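Local coordinates for protein mRNA-capping enzyme subunit alpha (Saccharomyces cerevisiae, PDB 3KYH) that transfers GMP from GTP to the 5'-diphosphate end of nascent mRNA through a covalent enzyme-GMP intermediate, the second step of cap formation, at residues H65-E71 / L229-K235. Residues are numbered along the deposited sequence.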
loop_
_atom_site.group_PDB
_atom_site.type_symbol
_atom_site.label_atom_id
_atom_site.label_comp_id
_atom_site.label_asym_id
_atom_site.label_seq_id
_atom_site.Cartn_x
_atom_site.Cartn_y
_atom_site.Cartn_z
ATOM N N HIS C 65 21.103 -64.097 -1.237
ATOM C CA HIS C 65 19.895 -64.192 -0.418
ATOM C C HIS C 65 18.831 -65.055 -1.096
ATOM O O HIS C 65 19.114 -65.755 -2.083
ATOM C CB HIS C 65 19.327 -62.790 -0.146
ATOM C CG HIS C 65 20.102 -62.006 0.864
ATOM N ND1 HIS C 65 21.174 -61.207 0.520
ATOM C CD2 HIS C 65 19.952 -61.889 2.207
ATOM C CE1 HIS C 65 21.663 -60.646 1.615
ATOM N NE2 HIS C 65 20.940 -61.044 2.651
ATOM N N ASP C 66 17.610 -64.975 -0.548
ATOM C CA ASP C 66 16.438 -65.716 -1.018
ATOM C C ASP C 66 15.364 -64.647 -1.242
ATOM O O ASP C 66 14.952 -63.980 -0.297
ATOM C CB ASP C 66 15.985 -66.750 0.033
ATOM C CG ASP C 66 17.146 -67.539 0.674
ATOM O OD1 ASP C 66 17.022 -68.776 0.750
ATOM O OD2 ASP C 66 18.147 -66.957 1.162
ATOM N N TYR C 67 14.933 -64.473 -2.493
ATOM C CA TYR C 67 14.174 -63.288 -2.926
ATOM C C TYR C 67 12.801 -63.536 -3.551
ATOM O O TYR C 67 12.493 -64.644 -3.987
ATOM C CB TYR C 67 15.010 -62.490 -3.921
ATOM C CG TYR C 67 15.646 -61.221 -3.389
ATOM C CD1 TYR C 67 16.957 -61.226 -2.881
ATOM C CD2 TYR C 67 14.965 -59.999 -3.476
ATOM C CE1 TYR C 67 17.565 -60.044 -2.455
ATOM C CE2 TYR C 67 15.538 -58.813 -3.012
ATOM C CZ TYR C 67 16.840 -58.846 -2.510
ATOM O OH TYR C 67 17.414 -57.672 -2.069
ATOM N N TYR C 68 12.004 -62.468 -3.595
ATOM C CA TYR C 68 10.633 -62.441 -4.095
ATOM C C TYR C 68 10.457 -61.548 -5.321
ATOM O O TYR C 68 11.185 -60.549 -5.514
ATOM C CB TYR C 68 9.697 -61.873 -3.024
ATOM C CG TYR C 68 9.203 -62.816 -1.929
ATOM C CD1 TYR C 68 8.879 -62.316 -0.655
ATOM C CD2 TYR C 68 9.019 -64.189 -2.165
ATOM C CE1 TYR C 68 8.387 -63.143 0.343
ATOM C CE2 TYR C 68 8.546 -65.034 -1.152
ATOM C CZ TYR C 68 8.225 -64.497 0.090
ATOM O OH TYR C 68 7.749 -65.326 1.078
ATOM N N VAL C 69 9.450 -61.899 -6.119
ATOM C CA VAL C 69 8.954 -61.033 -7.186
ATOM C C VAL C 69 7.460 -61.061 -7.416
ATOM O O VAL C 69 6.838 -62.130 -7.550
ATOM C CB VAL C 69 9.609 -61.273 -8.553
ATOM C CG1 VAL C 69 10.873 -60.458 -8.678
ATOM C CG2 VAL C 69 9.827 -62.776 -8.825
ATOM N N CYS C 70 6.920 -59.848 -7.491
ATOM C CA CYS C 70 5.603 -59.594 -8.059
ATOM C C CYS C 70 5.816 -58.389 -8.965
ATOM O O CYS C 70 6.862 -57.729 -8.859
ATOM C CB CYS C 70 4.594 -59.289 -6.957
ATOM S SG CYS C 70 5.119 -58.000 -5.779
ATOM N N GLU C 71 4.881 -58.182 -9.902
ATOM C CA GLU C 71 4.733 -56.941 -10.697
ATOM C C GLU C 71 4.564 -55.640 -9.884
ATOM O O GLU C 71 3.982 -55.674 -8.810
ATOM C CB GLU C 71 3.520 -57.110 -11.606
ATOM C CG GLU C 71 2.254 -57.626 -10.883
ATOM C CD GLU C 71 1.291 -56.517 -10.437
ATOM O OE1 GLU C 71 1.636 -55.312 -10.481
ATOM O OE2 GLU C 71 0.154 -56.854 -10.050
ATOM N N LEU C 229 8.800 -54.675 -12.611
ATOM C CA LEU C 229 8.827 -55.700 -11.561
ATOM C C LEU C 229 9.367 -55.087 -10.270
ATOM O O LEU C 229 10.147 -54.124 -10.291
ATOM C CB LEU C 229 9.760 -56.844 -11.961
ATOM C CG LEU C 229 9.274 -58.264 -12.277
ATOM C CD1 LEU C 229 8.413 -58.394 -13.523
ATOM C CD2 LEU C 229 10.517 -59.173 -12.396
ATOM N N ILE C 230 8.933 -55.663 -9.151
ATOM C CA ILE C 230 9.407 -55.309 -7.819
ATOM C C ILE C 230 9.958 -56.588 -7.166
ATOM O O ILE C 230 9.441 -57.698 -7.422
ATOM C CB ILE C 230 8.263 -54.634 -7.035
ATOM C CG1 ILE C 230 8.736 -53.411 -6.224
ATOM C CG2 ILE C 230 7.363 -55.659 -6.327
ATOM C CD1 ILE C 230 9.466 -53.674 -4.925
ATOM N N PHE C 231 11.020 -56.413 -6.371
ATOM C CA PHE C 231 11.854 -57.508 -5.837
ATOM C C PHE C 231 11.943 -57.389 -4.313
ATOM O O PHE C 231 12.336 -56.323 -3.816
ATOM C CB PHE C 231 13.295 -57.443 -6.418
ATOM C CG PHE C 231 13.494 -58.184 -7.735
ATOM C CD1 PHE C 231 13.116 -57.604 -8.944
ATOM C CD2 PHE C 231 14.138 -59.416 -7.774
ATOM C CE1 PHE C 231 13.302 -58.284 -10.163
ATOM C CE2 PHE C 231 14.349 -60.082 -8.981
ATOM C CZ PHE C 231 13.911 -59.517 -10.176
ATOM N N THR C 232 11.621 -58.457 -3.572
ATOM C CA THR C 232 11.667 -58.394 -2.098
ATOM C C THR C 232 12.478 -59.533 -1.462
ATOM O O THR C 232 12.299 -60.692 -1.833
ATOM C CB THR C 232 10.264 -58.368 -1.461
ATOM O OG1 THR C 232 9.363 -57.621 -2.286
ATOM C CG2 THR C 232 10.309 -57.722 -0.085
ATOM N N PRO C 233 13.365 -59.219 -0.495
ATOM C CA PRO C 233 14.133 -60.318 0.096
ATOM C C PRO C 233 13.428 -60.948 1.300
ATOM O O PRO C 233 13.019 -60.229 2.225
ATOM C CB PRO C 233 15.442 -59.644 0.506
ATOM C CG PRO C 233 15.065 -58.168 0.725
ATOM C CD PRO C 233 13.734 -57.907 0.076
ATOM N N VAL C 234 13.277 -62.274 1.264
ATOM C CA VAL C 234 12.616 -63.054 2.321
ATOM C C VAL C 234 13.300 -62.759 3.679
ATOM O O VAL C 234 12.887 -61.844 4.397
ATOM C CB VAL C 234 12.590 -64.589 1.970
ATOM C CG1 VAL C 234 11.923 -65.436 3.074
ATOM C CG2 VAL C 234 11.929 -64.855 0.611
ATOM N N LYS C 235 14.347 -63.519 3.997
ATOM C CA LYS C 235 15.228 -63.366 5.159
ATOM C C LYS C 235 15.484 -61.970 5.765
ATOM O O LYS C 235 15.850 -61.880 6.941
ATOM C CB LYS C 235 16.583 -63.999 4.804
ATOM C CG LYS C 235 16.679 -65.522 4.991
ATOM C CD LYS C 235 17.716 -66.201 4.083
ATOM C CE LYS C 235 19.126 -65.539 4.056
ATOM N NZ LYS C 235 20.027 -66.321 3.140
#
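Three CH-pi contacts give the pairing of residues 67-71, part of strand 67-73, with strand 229-233 its relief. On the face carrying Y67, V69, F231 and P233, the CG1 methyl of V69 is a bump set squarely over the F231 ring, 3.3 Å from its centroid. The edge of that ring meets Y67, whose own face takes the CB of P233. L229 CD2 fills in beside V69 CG1 at 3.9 Å, and L212 of helix 212-219 touches both residues. The Y67 hydroxyl hydrogen-bonds the carbonyl O of L246. Beneath these side chains the two segments run antiparallel, 152° between directions and 4.3 Å at closest approach, as neighbours inside a mixed sheet of the nucleotidyltransferase domain, flanked by strands 247-249 and 207-208. Y68 and T232 exchange backbone hydrogen bonds (Y68 N to T232 O 2.5 Å, T232 N to Y68 O 2.9 Å); I230 N bonds C70 O at 2.9 Å, with a weak return bond. The other face carries Y68, C70, I230 and T232. There C70 SG abuts I230 CG2 at 3.3 Å, and the I230 side chain lies about 5 Å from that of K72, next after E71 and first residue of the KxDG motif of covalent nucleotidyltransferases, which forms the lysyl-GMP intermediate. Farther along, V234 CG2 sits over the face of the Y68 ring, 3.8 Å from its centroid. Beyond the strands V234 N still bonds D66 O (2.9 Å), and K235 folds back alongside H65, its NZ forming a salt bridge with D66 OD2 at 2.8 Å.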